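Local coordinates for protein fibrillarin-like rRNA/tRNA 2'-O-methyltransferase (Archaeoglobus fulgidus, PDB 1NT2) that uses S-adenosyl-L-methionine to methylate ribose 2'-hydroxyls of rRNA and tRNA at sites chosen by a guide RNA, within box C/D ribonucleoprotein particles, at residues A[128-134]-A[155-160]; A[186-192]-A[204-209]; A[18-22]-A[102-106]. All coordinates share one frame; numbering follows the deposited sequence.

Interaction 1 (A[128-134]-A[155-160]). With SAM (S-adenosylmethionine), chain C.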
loop_
_atom_site.group_PDB
_atom_site.type_symbol
_atom_site.label_atom_id
_atom_site.label_comp_id
_atom_site.label_asym_id
_atom_site.label_seq_id
_atom_site.Cartn_x
_atom_site.Cartn_y
_atom_site.Cartn_z
ATOM N N ASP A 128 23.292 2.760 -49.458
ATOM C CA ASP A 128 22.880 3.694 -50.511
ATOM C C ASP A 128 21.509 4.314 -50.247
ATOM O O ASP A 128 21.127 5.318 -50.867
ATOM C CB ASP A 128 22.829 2.967 -51.853
ATOM C CG ASP A 128 24.123 2.263 -52.181
ATOM O OD1 ASP A 128 25.180 2.928 -52.122
ATOM O OD2 ASP A 128 24.079 1.053 -52.507
ATOM N N LEU A 129 20.765 3.689 -49.337
ATOM C CA LEU A 129 19.428 4.147 -48.973
ATOM C C LEU A 129 18.905 3.493 -47.696
ATOM O O LEU A 129 19.066 2.281 -47.485
ATOM C CB LEU A 129 18.453 3.897 -50.128
ATOM C CG LEU A 129 17.014 3.526 -49.781
ATOM C CD1 LEU A 129 16.048 4.281 -50.669
ATOM C CD2 LEU A 129 16.845 2.023 -49.923
ATOM N N ILE A 130 18.289 4.318 -46.848
ATOM C CA ILE A 130 17.722 3.852 -45.593
ATOM C C ILE A 130 16.216 3.968 -45.693
ATOM O O ILE A 130 15.688 5.081 -45.735
ATOM C CB ILE A 130 18.127 4.724 -44.402
ATOM C CG1 ILE A 130 19.612 5.061 -44.455
ATOM C CG2 ILE A 130 17.827 3.985 -43.117
ATOM C CD1 ILE A 130 20.048 6.031 -43.367
ATOM N N TYR A 131 15.526 2.828 -45.740
ATOM C CA TYR A 131 14.064 2.821 -45.808
ATOM C C TYR A 131 13.550 2.631 -44.389
ATOM O O TYR A 131 13.917 1.663 -43.716
ATOM C CB TYR A 131 13.551 1.675 -46.696
ATOM C CG TYR A 131 12.042 1.633 -46.817
ATOM C CD1 TYR A 131 11.331 2.709 -47.354
ATOM C CD2 TYR A 131 11.317 0.544 -46.345
ATOM C CE1 TYR A 131 9.932 2.701 -47.405
ATOM C CE2 TYR A 131 9.916 0.521 -46.391
ATOM C CZ TYR A 131 9.230 1.602 -46.919
ATOM O OH TYR A 131 7.851 1.595 -46.942
ATOM N N GLN A 132 12.725 3.562 -43.920
ATOM C CA GLN A 132 12.190 3.439 -42.574
ATOM C C GLN A 132 10.670 3.488 -42.559
ATOM O O GLN A 132 10.039 4.346 -43.188
ATOM C CB GLN A 132 12.747 4.524 -41.651
ATOM C CG GLN A 132 12.710 4.124 -40.176
ATOM C CD GLN A 132 13.002 5.283 -39.241
ATOM O OE1 GLN A 132 12.160 6.160 -39.039
ATOM N NE2 GLN A 132 14.202 5.299 -38.672
ATOM N N ASP A 133 10.102 2.543 -41.817
ATOM C CA ASP A 133 8.664 2.391 -41.662
ATOM C C ASP A 133 8.442 2.043 -40.199
ATOM O O ASP A 133 7.821 1.034 -39.883
ATOM C CB ASP A 133 8.176 1.238 -42.541
ATOM C CG ASP A 133 6.679 1.221 -42.708
ATOM O OD1 ASP A 133 5.977 1.572 -41.737
ATOM O OD2 ASP A 133 6.216 0.839 -43.808
ATOM N N ILE A 134 9.003 2.862 -39.317
ATOM C CA ILE A 134 8.864 2.674 -37.876
ATOM C C ILE A 134 7.841 3.683 -37.386
ATOM O O ILE A 134 7.888 4.857 -37.754
ATOM C CB ILE A 134 10.178 2.941 -37.111
ATOM C CG1 ILE A 134 11.160 1.794 -37.309
ATOM C CG2 ILE A 134 9.895 3.084 -35.638
ATOM C CD1 ILE A 134 12.469 2.017 -36.581
ATOM N N GLY A 155 23.449 9.875 -50.341
ATOM C CA GLY A 155 22.628 8.682 -50.319
ATOM C C GLY A 155 21.201 9.159 -50.141
ATOM O O GLY A 155 20.975 10.312 -49.771
ATOM N N GLU A 156 20.231 8.287 -50.390
ATOM C CA GLU A 156 18.838 8.686 -50.266
ATOM C C GLU A 156 18.026 7.850 -49.274
ATOM O O GLU A 156 18.334 6.683 -49.021
ATOM C CB GLU A 156 18.183 8.656 -51.653
ATOM C CG GLU A 156 18.493 7.395 -52.462
ATOM C CD GLU A 156 17.880 7.409 -53.860
ATOM O OE1 GLU A 156 18.301 8.238 -54.702
ATOM O OE2 GLU A 156 16.977 6.582 -54.112
ATOM N N VAL A 157 16.987 8.465 -48.711
ATOM C CA VAL A 157 16.121 7.784 -47.754
ATOM C C VAL A 157 14.642 7.994 -48.031
ATOM O O VAL A 157 14.231 9.005 -48.594
ATOM C CB VAL A 157 16.382 8.234 -46.278
ATOM C CG1 VAL A 157 17.762 7.799 -45.835
ATOM C CG2 VAL A 157 16.213 9.738 -46.139
ATOM N N VAL A 158 13.854 7.005 -47.625
ATOM C CA VAL A 158 12.404 7.028 -47.759
ATOM C C VAL A 158 11.928 6.669 -46.360
ATOM O O VAL A 158 12.354 5.667 -45.780
ATOM C CB VAL A 158 11.887 5.957 -48.748
ATOM C CG1 VAL A 158 10.428 6.207 -49.053
ATOM C CG2 VAL A 158 12.717 5.971 -50.017
ATOM N N ILE A 159 11.059 7.494 -45.806
ATOM C CA ILE A 159 10.586 7.232 -44.469
ATOM C C ILE A 159 9.080 7.390 -44.409
ATOM O O ILE A 159 8.536 8.411 -44.837
ATOM C CB ILE A 159 11.257 8.199 -43.468
ATOM C CG1 ILE A 159 10.861 7.841 -42.034
ATOM C CG2 ILE A 159 10.878 9.633 -43.807
ATOM C CD1 ILE A 159 11.423 8.793 -40.979
ATOM N N MET A 160 8.402 6.367 -43.896
ATOM C CA MET A 160 6.956 6.423 -43.769
ATOM C C MET A 160 6.633 7.020 -42.391
ATOM O O MET A 160 7.336 6.766 -41.408
ATOM C CB MET A 160 6.356 5.022 -43.922
ATOM C CG MET A 160 6.716 4.295 -45.229
ATOM S SD MET A 160 6.534 5.249 -46.776
ATOM C CE MET A 160 4.859 5.808 -46.640
HETATM N N SAM C . 5.442 -2.406 -43.564
HETATM C CA SAM C . 5.319 -3.353 -42.428
HETATM C C SAM C . 4.599 -4.624 -42.860
HETATM O O SAM C . 4.226 -4.709 -44.027
HETATM O OXT SAM C . 4.438 -5.519 -41.959
HETATM C CB SAM C . 4.585 -2.661 -41.244
HETATM C CG SAM C . 5.612 -2.067 -40.288
HETATM S SD SAM C . 5.070 -1.202 -38.747
HETATM C CE SAM C . 4.259 0.336 -39.215
HETATM C "C5'" SAM C . 6.526 -0.686 -37.931
HETATM C "C4'" SAM C . 7.447 -1.782 -37.447
HETATM O "O4'" SAM C . 8.559 -1.125 -36.836
HETATM C "C3'" SAM C . 6.860 -2.662 -36.343
HETATM O "O3'" SAM C . 6.760 -3.972 -36.962
HETATM C "C2'" SAM C . 7.895 -2.730 -35.229
HETATM O "O2'" SAM C . 8.242 -3.954 -34.609
HETATM C "C1'" SAM C . 9.074 -1.925 -35.809
HETATM N N9 SAM C . 9.731 -1.054 -34.851
HETATM C C8 SAM C . 9.226 0.016 -34.159
HETATM N N7 SAM C . 10.089 0.597 -33.381
HETATM C C5 SAM C . 11.250 -0.136 -33.566
HETATM C C6 SAM C . 12.564 -0.025 -33.020
HETATM N N6 SAM C . 12.894 0.935 -32.135
HETATM N N1 SAM C . 13.532 -0.933 -33.411
HETATM C C2 SAM C . 13.186 -1.900 -34.309
HETATM N N3 SAM C . 11.979 -2.094 -34.891
HETATM C C4 SAM C . 11.044 -1.167 -34.470
#
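Val-158 is the bump between two hollows: its CG2 meets Leu-129 CD1 at 3.8 Å, while its CB lies at the edge of the Tyr-131 ring, in the ring plane, 3.6 Å from CD1. The ring lies with CG anti to the backbone N (chi1 -179°), which carries it along its own strand past Val-158 until OH comes 3.4 Å from Met-160 CG. The methionine then bends at chi2 and chi3, and its sulfur makes an oblique Met-aromatic contact, SD lying 5.5 Å from the centroid of the Tyr-131 ring. On the other face side chains run side by side: Ile-130 CB rests on Val-157 CG1, and Gln-132 lays OE1 along the CG1-CD1 end of Ile-159, under helix 139-150. The two strands are parallel neighbours in the central sheet of the Rossmann-like methyltransferase fold, joined by a right-handed beta-alpha-beta crossover through that helix. Backbone bonds lace them together, among them Gln-132 N to Val-158 O (2.8 Å) and Met-160 N to Gln-132 O (2.7 Å). Tyr-63 of strand 60-64 meets the Tyr-131 ring edge-to-face. With Tyr-131 cut back to an alanine, a gap would probably open between Val-158 and Met-160, and the methionine sulfur would lose the ring beside it. Past the strand end, Asp-133 OD2 accepts a weak hydrogen bond from the amino N of S-adenosylmethionine (3.3 Å) and a salt bridge from Lys-42, while Ile-134 sets CG2 against N7 and C8 of the adenine.

Interaction 2 (A[186-192]-A[204-209])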
loop_
_atom_site.group_PDB
_atom_site.type_symbol
_atom_site.label_atom_id
_atom_site.label_comp_id
_atom_site.label_asym_id
_atom_site.label_seq_id
_atom_site.Cartn_x
_atom_site.Cartn_y
_atom_site.Cartn_z
ATOM N N ASP A 186 18.555 18.113 -42.045
ATOM C CA ASP A 186 19.618 17.151 -42.336
ATOM C C ASP A 186 19.527 16.594 -43.744
ATOM O O ASP A 186 20.531 16.217 -44.344
ATOM C CB ASP A 186 19.555 15.983 -41.347
ATOM C CG ASP A 186 19.788 16.410 -39.902
ATOM O OD1 ASP A 186 19.330 17.507 -39.503
ATOM O OD2 ASP A 186 20.417 15.627 -39.157
ATOM N N PHE A 187 18.314 16.542 -44.273
ATOM C CA PHE A 187 18.098 15.998 -45.601
ATOM C C PHE A 187 17.574 17.035 -46.571
ATOM O O PHE A 187 17.172 18.130 -46.178
ATOM C CB PHE A 187 17.099 14.845 -45.514
ATOM C CG PHE A 187 17.500 13.778 -44.542
ATOM C CD1 PHE A 187 18.332 12.734 -44.936
ATOM C CD2 PHE A 187 17.099 13.848 -43.216
ATOM C CE1 PHE A 187 18.764 11.772 -44.019
ATOM C CE2 PHE A 187 17.524 12.895 -42.289
ATOM C CZ PHE A 187 18.360 11.855 -42.691
ATOM N N LYS A 188 17.601 16.684 -47.850
ATOM C CA LYS A 188 17.083 17.558 -48.881
ATOM C C LYS A 188 15.837 16.868 -49.394
ATOM O O LYS A 188 15.923 15.754 -49.910
ATOM C CB LYS A 188 18.067 17.709 -50.032
ATOM C CG LYS A 188 17.470 18.505 -51.177
ATOM C CD LYS A 188 18.419 18.630 -52.335
ATOM C CE LYS A 188 17.708 19.211 -53.530
ATOM N NZ LYS A 188 18.603 19.214 -54.712
ATOM N N ILE A 189 14.686 17.524 -49.242
ATOM C CA ILE A 189 13.399 16.977 -49.679
ATOM C C ILE A 189 13.324 16.655 -51.171
ATOM O O ILE A 189 13.951 17.317 -51.997
ATOM C CB ILE A 189 12.260 17.945 -49.338
ATOM C CG1 ILE A 189 12.701 19.383 -49.645
ATOM C CG2 ILE A 189 11.869 17.782 -47.882
ATOM C CD1 ILE A 189 11.596 20.424 -49.531
ATOM N N VAL A 190 12.551 15.636 -51.515
ATOM C CA VAL A 190 12.407 15.244 -52.906
ATOM C C VAL A 190 10.933 15.124 -53.238
ATOM O O VAL A 190 10.534 15.311 -54.387
ATOM C CB VAL A 190 13.096 13.894 -53.190
ATOM C CG1 VAL A 190 12.824 13.452 -54.604
ATOM C CG2 VAL A 190 14.579 14.025 -52.984
ATOM N N LYS A 191 10.132 14.813 -52.221
ATOM C CA LYS A 191 8.690 14.665 -52.378
ATOM C C LYS A 191 8.060 14.078 -51.138
ATOM O O LYS A 191 8.660 13.284 -50.420
ATOM C CB LYS A 191 8.346 13.732 -53.537
ATOM C CG LYS A 191 7.808 14.392 -54.792
ATOM C CD LYS A 191 6.431 14.996 -54.608
ATOM C CE LYS A 191 5.912 15.532 -55.947
ATOM N NZ LYS A 191 4.606 16.255 -55.848
ATOM N N HIS A 192 6.827 14.483 -50.902
ATOM C CA HIS A 192 6.057 13.978 -49.791
ATOM C C HIS A 192 4.666 13.858 -50.372
ATOM O O HIS A 192 4.310 14.587 -51.300
ATOM C CB HIS A 192 6.066 14.951 -48.610
ATOM C CG HIS A 192 5.635 16.340 -48.961
ATOM N ND1 HIS A 192 5.308 17.277 -48.005
ATOM C CD2 HIS A 192 5.495 16.960 -50.157
ATOM C CE1 HIS A 192 4.983 18.413 -48.597
ATOM N NE2 HIS A 192 5.088 18.248 -49.903
ATOM N N PHE A 204 4.583 9.566 -47.133
ATOM C CA PHE A 204 5.979 9.252 -47.441
ATOM C C PHE A 204 6.805 10.488 -47.773
ATOM O O PHE A 204 6.359 11.389 -48.486
ATOM C CB PHE A 204 6.057 8.266 -48.604
ATOM C CG PHE A 204 5.854 8.902 -49.954
ATOM C CD1 PHE A 204 6.945 9.336 -50.705
ATOM C CD2 PHE A 204 4.573 9.095 -50.467
ATOM C CE1 PHE A 204 6.762 9.950 -51.941
ATOM C CE2 PHE A 204 4.379 9.709 -51.702
ATOM C CZ PHE A 204 5.475 10.135 -52.437
ATOM N N ILE A 205 8.019 10.526 -47.247
ATOM C CA ILE A 205 8.902 11.645 -47.498
ATOM C C ILE A 205 10.177 11.088 -48.112
ATOM O O ILE A 205 10.867 10.280 -47.491
ATOM C CB ILE A 205 9.288 12.377 -46.194
ATOM C CG1 ILE A 205 8.062 12.617 -45.318
ATOM C CG2 ILE A 205 9.906 13.720 -46.524
ATOM C CD1 ILE A 205 8.398 13.303 -44.000
ATOM N N HIS A 206 10.477 11.500 -49.339
ATOM C CA HIS A 206 11.693 11.045 -50.002
ATOM C C HIS A 206 12.689 12.175 -49.845
ATOM O O HIS A 206 12.313 13.347 -49.921
ATOM C CB HIS A 206 11.459 10.792 -51.488
ATOM C CG HIS A 206 12.640 10.194 -52.181
ATOM N ND1 HIS A 206 13.097 10.645 -53.399
ATOM C CD2 HIS A 206 13.453 9.168 -51.830
ATOM C CE1 HIS A 206 14.141 9.924 -53.769
ATOM N NE2 HIS A 206 14.378 9.022 -52.834
ATOM N N ALA A 207 13.952 11.833 -49.620
ATOM C CA ALA A 207 14.977 12.852 -49.442
ATOM C C ALA A 207 16.377 12.259 -49.409
ATOM O O ALA A 207 16.553 11.043 -49.466
ATOM C CB ALA A 207 14.712 13.636 -48.157
ATOM N N TYR A 208 17.375 13.128 -49.316
ATOM C CA TYR A 208 18.751 12.676 -49.277
ATOM C C TYR A 208 19.632 13.729 -48.624
ATOM O O TYR A 208 19.249 14.899 -48.525
ATOM C CB TYR A 208 19.237 12.371 -50.697
ATOM C CG TYR A 208 19.458 13.587 -51.571
ATOM C CD1 TYR A 208 20.740 14.103 -51.767
ATOM C CD2 TYR A 208 18.389 14.223 -52.202
ATOM C CE1 TYR A 208 20.956 15.223 -52.570
ATOM C CE2 TYR A 208 18.594 15.348 -53.009
ATOM C CZ TYR A 208 19.881 15.843 -53.186
ATOM O OH TYR A 208 20.098 16.963 -53.961
ATOM N N ARG A 209 20.804 13.305 -48.167
ATOM C CA ARG A 209 21.735 14.215 -47.532
ATOM C C ARG A 209 22.934 14.442 -48.434
ATOM O O ARG A 209 23.582 13.492 -48.880
ATOM C CB ARG A 209 22.203 13.658 -46.188
ATOM C CG ARG A 209 22.874 12.299 -46.271
ATOM C CD ARG A 209 23.564 11.951 -44.957
ATOM N NE ARG A 209 24.773 12.746 -44.759
ATOM C CZ ARG A 209 25.445 12.818 -43.614
ATOM N NH1 ARG A 209 25.024 12.142 -42.551
ATOM N NH2 ARG A 209 26.538 13.565 -43.535
#
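A beta hairpin at the edge of the central sheet pairs strand 188-194 with strand 202-209, and Lys-188 and Tyr-208 form one of its hydrogen-bonded pairs. Their side chains run alongside each other: Lys-188 CB sits over one face of the Tyr-208 ring, toward the rim, in a CH-pi contact 4.1 Å from the centroid. With CG turned anti to the backbone N (chi1 174°) and the rest extended, the lysine runs outward alongside the ring. Val-190 CG2 comes to the same ring at its edge, in plane, 3.9 Å from CD2. Mid-way the pairing slips by one residue in a classic beta bulge, where Val-190 and Lys-191 both face His-206. His-206 O accepts from Val-190 N at 2.8 Å and weakly from Lys-191 N, while His-206 N returns a nearly straight bond (172°) to Lys-191 O. The bulge turns Val-190 toward the partner strand, beside the imidazole, with CG1 at its edge. His-51 meets the rings of both His-206 and Phe-204. Just before the first strand, Phe-187 CB packs on Ala-207 CB at 3.8 Å, and its ring reaches Leu-143 and Ala-147 of helix 139-150.

Interaction 3 (A[18-22]-A[102-106])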
loop_
_atom_site.group_PDB
_atom_site.type_symbol
_atom_site.label_atom_id
_atom_site.label_comp_id
_atom_site.label_asym_id
_atom_site.label_seq_id
_atom_site.Cartn_x
_atom_site.Cartn_y
_atom_site.Cartn_z
ATOM N N LYS A 18 9.121 -8.367 -60.627
ATOM C CA LYS A 18 9.693 -9.508 -61.330
ATOM C C LYS A 18 10.391 -10.393 -60.318
ATOM O O LYS A 18 11.429 -10.016 -59.773
ATOM C CB LYS A 18 10.719 -9.041 -62.376
ATOM C CG LYS A 18 11.654 -10.156 -62.885
ATOM C CD LYS A 18 12.916 -9.623 -63.583
ATOM C CE LYS A 18 12.609 -8.931 -64.911
ATOM N NZ LYS A 18 13.845 -8.454 -65.613
ATOM N N SER A 19 9.824 -11.562 -60.053
ATOM C CA SER A 19 10.447 -12.484 -59.113
ATOM C C SER A 19 10.265 -13.920 -59.553
ATOM O O SER A 19 9.563 -14.206 -60.520
ATOM C CB SER A 19 9.868 -12.325 -57.704
ATOM O OG SER A 19 10.469 -13.257 -56.815
ATOM N N LYS A 20 10.924 -14.821 -58.837
ATOM C CA LYS A 20 10.835 -16.238 -59.118
ATOM C C LYS A 20 10.715 -16.880 -57.758
ATOM O O LYS A 20 11.156 -18.008 -57.549
ATOM C CB LYS A 20 12.093 -16.730 -59.833
ATOM C CG LYS A 20 13.375 -16.291 -59.166
ATOM C CD LYS A 20 14.593 -16.659 -59.996
ATOM C CE LYS A 20 15.821 -15.875 -59.536
ATOM N NZ LYS A 20 16.055 -16.003 -58.065
ATOM N N TYR A 21 10.119 -16.129 -56.832
ATOM C CA TYR A 21 9.917 -16.588 -55.464
ATOM C C TYR A 21 8.444 -16.685 -55.060
ATOM O O TYR A 21 7.560 -16.119 -55.713
ATOM C CB TYR A 21 10.656 -15.681 -54.482
ATOM C CG TYR A 21 12.160 -15.870 -54.474
ATOM C CD1 TYR A 21 13.010 -14.945 -55.090
ATOM C CD2 TYR A 21 12.736 -16.962 -53.823
ATOM C CE1 TYR A 21 14.393 -15.107 -55.048
ATOM C CE2 TYR A 21 14.111 -17.127 -53.776
ATOM C CZ TYR A 21 14.928 -16.200 -54.384
ATOM O OH TYR A 21 16.279 -16.373 -54.296
ATOM N N GLY A 22 8.206 -17.405 -53.963
ATOM C CA GLY A 22 6.857 -17.626 -53.464
ATOM C C GLY A 22 6.129 -16.459 -52.832
ATOM O O GLY A 22 6.625 -15.327 -52.816
ATOM N N ARG A 102 15.069 -16.885 -45.224
ATOM C CA ARG A 102 15.419 -18.277 -45.447
ATOM C C ARG A 102 15.217 -18.572 -46.929
ATOM O O ARG A 102 16.103 -19.113 -47.600
ATOM C CB ARG A 102 14.527 -19.195 -44.608
ATOM C CG ARG A 102 15.280 -20.064 -43.615
ATOM C CD ARG A 102 14.342 -21.085 -42.958
ATOM N NE ARG A 102 13.396 -20.504 -41.996
ATOM C CZ ARG A 102 13.740 -20.017 -40.805
ATOM N NH1 ARG A 102 15.012 -20.038 -40.423
ATOM N NH2 ARG A 102 12.813 -19.512 -39.994
ATOM N N GLU A 103 14.047 -18.198 -47.438
ATOM C CA GLU A 103 13.724 -18.421 -48.840
ATOM C C GLU A 103 14.650 -17.630 -49.748
ATOM O O GLU A 103 15.228 -18.171 -50.691
ATOM C CB GLU A 103 12.281 -18.018 -49.131
ATOM C CG GLU A 103 11.936 -18.110 -50.599
ATOM C CD GLU A 103 11.016 -16.993 -51.067
ATOM O OE1 GLU A 103 11.289 -15.810 -50.742
ATOM O OE2 GLU A 103 10.032 -17.306 -51.777
ATOM N N ARG A 104 14.791 -16.345 -49.457
ATOM C CA ARG A 104 15.638 -15.490 -50.264
ATOM C C ARG A 104 17.047 -15.421 -49.734
ATOM O O ARG A 104 17.283 -15.661 -48.560
ATOM C CB ARG A 104 15.038 -14.101 -50.337
ATOM C CG ARG A 104 13.627 -14.145 -50.816
ATOM C CD ARG A 104 13.367 -13.053 -51.782
ATOM N NE ARG A 104 11.944 -12.970 -52.026
ATOM C CZ ARG A 104 11.353 -11.902 -52.534
ATOM N NH1 ARG A 104 12.086 -10.843 -52.845
ATOM N NH2 ARG A 104 10.034 -11.883 -52.707
ATOM N N ASN A 105 17.982 -15.066 -50.604
ATOM C CA ASN A 105 19.391 -15.000 -50.222
ATOM C C ASN A 105 20.040 -13.615 -50.282
ATOM O O ASN A 105 21.250 -13.518 -50.447
ATOM C CB ASN A 105 20.199 -15.955 -51.112
ATOM C CG ASN A 105 20.171 -15.554 -52.598
ATOM O OD1 ASN A 105 20.820 -16.194 -53.433
ATOM N ND2 ASN A 105 19.417 -14.496 -52.928
ATOM N N ASN A 106 19.260 -12.549 -50.148
ATOM C CA ASN A 106 19.833 -11.206 -50.221
ATOM C C ASN A 106 19.384 -10.296 -49.100
ATOM O O ASN A 106 19.567 -9.077 -49.170
ATOM C CB ASN A 106 19.499 -10.557 -51.564
ATOM C CG ASN A 106 18.014 -10.592 -51.883
ATOM O OD1 ASN A 106 17.391 -11.665 -51.958
ATOM N ND2 ASN A 106 17.436 -9.415 -52.085
#
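Tyr-21 packs one face of its ring on Glu-103 and Arg-104, joining the loop after strand 14-18 of the N-terminal antiparallel sheet to the C-terminal end of helix 91-103 in the methyltransferase fold. An ST turn shapes the loop, Ser-19 OG accepting from Tyr-21 N. From its root outward, Tyr-21 CB meets Glu-103 OE2 at 3.2 Å. CG is turned anti to the carbonyl carbon (chi1 -74°), which lays the ring alongside the helix end, both partners on the same side of it. CD2 meets the Glu-103 carboxylate obliquely and CE2 approaches Glu-103 O, while Arg-104 CD sits over the face by CD1 and CE1 in a CH-pi contact, 4.0 Å from the centroid. At the tip, OH comes to 3.9 Å from Asn-105 ND2. Two nitrogens of the guanidinium are held: NE makes a salt bridge with Glu-103 OE1 (3.2 Å), and NH1 another with Asp-77, which also bonds Ser-19 OG. These ties probably fix the rotation of the guanidinium, which runs on past the ring rim with the planes 14° apart. The other carboxylate oxygen grips the loop, Gly-22 N donating to Glu-103 OE2 at 2.9 Å, nearly along the C-O axis.

Along the chain the contacts close in series, interaction 3 before interaction 1 and interaction 1 before interaction 2. Interactions 1 and 2 are neighbours, their centres about 9 Å apart, because strands 155-162 and 202-209 lie side by side in the seven-stranded sheet; Val-157 N to Ala-207 O and Ile-159 O to Ile-205 N are probable hydrogen bonds between them. Together they build one continuous sheet from the cofactor pocket to the outer hairpin strand. Interaction 3 lies about 22 Å from interaction 1 and about 30 Å from interaction 2, centre to centre, across the chain's centre from the latter. It is a separate surface contact, its nearest atoms about 11 Å from interaction 1.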